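HTH cro/C1-type domain-containing protein (Pseudomonas aeruginosa PAO1, PDB 7CSW) probably binds DNA through a helix-turn-helix domain of the Cro/C1 type. Local coordinates at residues I14-F19 and D43-Q48. Sequence-based numbering, arbitrary orientation.
Sequences ILRDEF and DIVREQ
Arg16 on helix 11-23 and Val45 at the end of helix 38-45 bring the two backbones closest, their CA atoms 5.8 Å apart. The aliphatic part of Arg16 lies across Val45 at about a right angle: CG1 of Val45 meets CB, CG and CD of the arginine, CD nearest at 3.6 Å. Arg16 runs extended through chi2 and bends at chi3 (48°), which carries the guanidinium past this methyl, with Val45 O and Glu47 OE1 at its edge, near its plane. There Arg16 NH2 faces Glu47 OE1 at 3.9 Å, a long salt bridge, the guanidinium and carboxylate planes being nearly coplanar (13°). On the other branch, NH1 of Arg16 pairs more closely with OD1 of the adjacent Asp17, at 2.5 Å, so two carboxylates share one cation. Within the five-helix, all-alpha chain, the contact joins the first helix of the Cro/C1-type helix-turn-helix domain to the third, which by comparison with the family is probably the recognition helix; the contact's nearest atom lies about 5 Å from the bound nucleic acid. Glu47 has positive phi (57°) in a Schellman motif that ends helix 38-45, with Gln48 N bonded to Asp43 O and Glu47 N to Ile44 O. On the buried side, Leu15 CD2 packs on Ile44 CG2 at 3.8 Å and more loosely on Val45 CG2, while Phe63 and Trp70 touch Leu15 and Met55 adjoins Ile44.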
ATOM      1  N   ILE A  14       7.916  13.853   3.728  1.00 24.87           N
ATOM      2  CA  ILE A  14       8.122  13.636   5.160  1.00 25.03           C
ATOM      3  C   ILE A  14       9.528  13.130   5.426  1.00 26.22           C
ATOM      4  O   ILE A  14      10.234  13.631   6.315  1.00 26.77           O
ATOM      5  CB  ILE A  14       7.065  12.666   5.721  1.00 25.96           C
ATOM      6  CG1 ILE A  14       5.727  13.373   5.899  1.00 33.06           C
ATOM      7  CG2 ILE A  14       7.503  12.134   7.074  1.00 27.28           C
ATOM      8  CD1 ILE A  14       4.878  13.393   4.688  1.00 33.76           C
ATOM      9  N   LEU A  15       9.973  12.129   4.653  1.00 23.98           N
ATOM     10  CA  LEU A  15      11.327  11.610   4.806  1.00 22.43           C
ATOM     11  C   LEU A  15      12.351  12.731   4.727  1.00 27.24           C
ATOM     12  O   LEU A  15      13.210  12.860   5.601  1.00 25.37           O
ATOM     13  CB  LEU A  15      11.626  10.555   3.737  1.00 27.61           C
ATOM     14  CG  LEU A  15      13.052   9.990   3.743  1.00 26.40           C
ATOM     15  CD1 LEU A  15      13.467   9.547   5.147  1.00 23.89           C
ATOM     16  CD2 LEU A  15      13.161   8.826   2.773  1.00 24.56           C
ATOM     17  N   ARG A  16      12.255  13.565   3.692  1.00 25.43           N
ATOM     18  CA  ARG A  16      13.208  14.663   3.534  1.00 29.71           C
ATOM     19  C   ARG A  16      13.048  15.702   4.637  1.00 30.40           C
ATOM     20  O   ARG A  16      14.021  16.047   5.314  1.00 33.42           O
ATOM     21  CB  ARG A  16      13.038  15.310   2.159  1.00 30.37           C
ATOM     22  CG  ARG A  16      13.858  16.566   1.946  1.00 38.81           C
ATOM     23  CD  ARG A  16      13.655  17.111   0.540  1.00 43.94           C
ATOM     24  NE  ARG A  16      12.239  17.182   0.184  1.00 42.52           N
ATOM     25  CZ  ARG A  16      11.455  18.226   0.431  1.00 44.53           C
ATOM     26  NH1 ARG A  16      11.951  19.303   1.034  1.00 51.75           N
ATOM     27  NH2 ARG A  16      10.172  18.192   0.073  1.00 45.73           N
ATOM     28  N   ASP A  17      11.826  16.199   4.851  1.00 30.10           N
ATOM     29  CA  ASP A  17      11.654  17.333   5.760  1.00 33.48           C
ATOM     30  C   ASP A  17      11.679  16.913   7.225  1.00 36.53           C
ATOM     31  O   ASP A  17      12.298  17.595   8.056  1.00 36.12           O
ATOM     32  CB  ASP A  17      10.358  18.077   5.442  1.00 34.66           C
ATOM     33  CG  ASP A  17      10.407  18.770   4.093  1.00 43.79           C
ATOM     34  OD1 ASP A  17      11.508  18.840   3.496  1.00 44.06           O
ATOM     35  OD2 ASP A  17       9.351  19.250   3.631  1.00 45.90           O
ATOM     36  N   GLU A  18      11.027  15.799   7.564  1.00 31.84           N
ATOM     37  CA  GLU A  18      10.884  15.399   8.960  1.00 33.24           C
ATOM     38  C   GLU A  18      12.083  14.621   9.492  1.00 35.11           C
ATOM     39  O   GLU A  18      12.247  14.526  10.715  1.00 35.28           O
ATOM     40  CB  GLU A  18       9.626  14.541   9.140  1.00 32.58           C
ATOM     41  CG  GLU A  18       8.320  15.294   9.060  1.00 41.53           C
ATOM     42  CD  GLU A  18       8.343  16.555   9.888  1.00 50.35           C
ATOM     43  OE1 GLU A  18       8.337  17.657   9.295  1.00 51.94           O
ATOM     44  OE2 GLU A  18       8.382  16.439  11.133  1.00 56.31           O
ATOM     45  N   PHE A  19      12.916  14.049   8.623  1.00 28.69           N
ATOM     46  CA  PHE A  19      13.959  13.163   9.130  1.00 28.65           C
ATOM     47  C   PHE A  19      15.329  13.538   8.586  1.00 35.36           C
ATOM     48  O   PHE A  19      16.238  13.867   9.357  1.00 34.80           O
ATOM     49  CB  PHE A  19      13.615  11.700   8.809  1.00 27.20           C
ATOM     50  CG  PHE A  19      12.421  11.188   9.573  1.00 29.35           C
ATOM     51  CD1 PHE A  19      12.583  10.491  10.756  1.00 27.12           C
ATOM     52  CD2 PHE A  19      11.135  11.436   9.123  1.00 28.78           C
ATOM     53  CE1 PHE A  19      11.481  10.037  11.471  1.00 28.08           C
ATOM     54  CE2 PHE A  19      10.031  10.989   9.835  1.00 29.88           C
ATOM     55  CZ  PHE A  19      10.206  10.283  11.010  1.00 24.08           C
ATOM     56  N   ASP A  43      15.392   8.670  -5.155  1.00 22.65           N
ATOM     57  CA  ASP A  43      14.138   8.671  -5.902  1.00 25.04           C
ATOM     58  C   ASP A  43      12.937   8.900  -4.984  1.00 28.36           C
ATOM     59  O   ASP A  43      11.956   9.538  -5.384  1.00 31.00           O
ATOM     60  CB  ASP A  43      13.994   7.355  -6.665  1.00 29.16           C
ATOM     61  CG  ASP A  43      14.967   7.252  -7.838  1.00 33.40           C
ATOM     62  OD1 ASP A  43      15.524   8.297  -8.247  1.00 38.27           O
ATOM     63  OD2 ASP A  43      15.176   6.131  -8.340  1.00 32.90           O
ATOM     64  N   ILE A  44      12.989   8.370  -3.757  1.00 24.69           N
ATOM     65  CA  ILE A  44      11.929   8.632  -2.781  1.00 24.50           C
ATOM     66  C   ILE A  44      11.890  10.111  -2.424  1.00 26.81           C
ATOM     67  O   ILE A  44      10.830  10.743  -2.431  1.00 25.67           O
ATOM     68  CB  ILE A  44      12.123   7.749  -1.534  1.00 23.85           C
ATOM     69  CG1 ILE A  44      11.887   6.274  -1.884  1.00 25.20           C
ATOM     70  CG2 ILE A  44      11.180   8.165  -0.400  1.00 26.67           C
ATOM     71  CD1 ILE A  44      12.187   5.328  -0.754  1.00 22.87           C
ATOM     72  N   VAL A  45      13.056  10.693  -2.115  1.00 24.69           N
ATOM     73  CA  VAL A  45      13.101  12.092  -1.688  1.00 33.65           C
ATOM     74  C   VAL A  45      12.685  13.037  -2.813  1.00 31.06           C
ATOM     75  O   VAL A  45      12.081  14.088  -2.554  1.00 28.77           O
ATOM     76  CB  VAL A  45      14.502  12.441  -1.147  1.00 28.25           C
ATOM     77  CG1 VAL A  45      14.631  13.932  -0.890  1.00 35.31           C
ATOM     78  CG2 VAL A  45      14.785  11.653   0.134  1.00 28.63           C
ATOM     79  N   ARG A  46      12.992  12.697  -4.066  1.00 29.30           N
ATOM     80  CA  ARG A  46      12.505  13.473  -5.202  1.00 30.57           C
ATOM     81  C   ARG A  46      11.035  13.202  -5.506  1.00 32.85           C
ATOM     82  O   ARG A  46      10.519  13.711  -6.509  1.00 29.80           O
ATOM     83  CB  ARG A  46      13.346  13.179  -6.454  1.00 34.73           C
ATOM     84  CG  ARG A  46      14.815  13.653  -6.402  1.00 39.64           C
ATOM     85  CD  ARG A  46      15.496  13.600  -7.797  1.00 40.15           C
ATOM     86  NE  ARG A  46      14.538  13.632  -8.908  1.00 53.64           N
ATOM     87  CZ  ARG A  46      14.118  12.559  -9.584  1.00 56.83           C
ATOM     88  NH1 ARG A  46      14.577  11.353  -9.270  1.00 49.27           N
ATOM     89  NH2 ARG A  46      13.232  12.685 -10.568  1.00 56.14           N
ATOM     90  N   GLU A  47      10.363  12.391  -4.686  1.00 31.33           N
ATOM     91  CA  GLU A  47       8.946  12.058  -4.875  1.00 30.13           C
ATOM     92  C   GLU A  47       8.688  11.431  -6.243  1.00 30.64           C
ATOM     93  O   GLU A  47       7.654  11.675  -6.872  1.00 29.87           O
ATOM     94  CB  GLU A  47       8.059  13.288  -4.648  1.00 30.78           C
ATOM     95  CG  GLU A  47       8.391  13.996  -3.341  1.00 29.40           C
ATOM     96  CD  GLU A  47       7.522  15.212  -3.072  1.00 29.87           C
ATOM     97  OE1 GLU A  47       7.965  16.094  -2.303  1.00 36.93           O
ATOM     98  OE2 GLU A  47       6.401  15.282  -3.618  1.00 36.62           O
ATOM     99  N   GLN A  48       9.615  10.579  -6.690  1.00 29.01           N
ATOM    100  CA  GLN A  48       9.444   9.813  -7.917  1.00 31.24           C
ATOM    101  C   GLN A  48       9.309   8.317  -7.674  1.00 33.02           C
ATOM    102  O   GLN A  48       9.072   7.563  -8.626  1.00 34.62           O
ATOM    103  CB  GLN A  48      10.609  10.084  -8.877  1.00 32.71           C
ATOM    104  CG  GLN A  48      10.458  11.424  -9.602  1.00 43.29           C
ATOM    105  CD  GLN A  48       9.362  11.402 -10.681  1.00 48.47           C
ATOM    106  OE1 GLN A  48       8.566  12.341 -10.795  1.00 50.12           O
ATOM    107  NE2 GLN A  48       9.333  10.338 -11.483  1.00 52.78           N
TER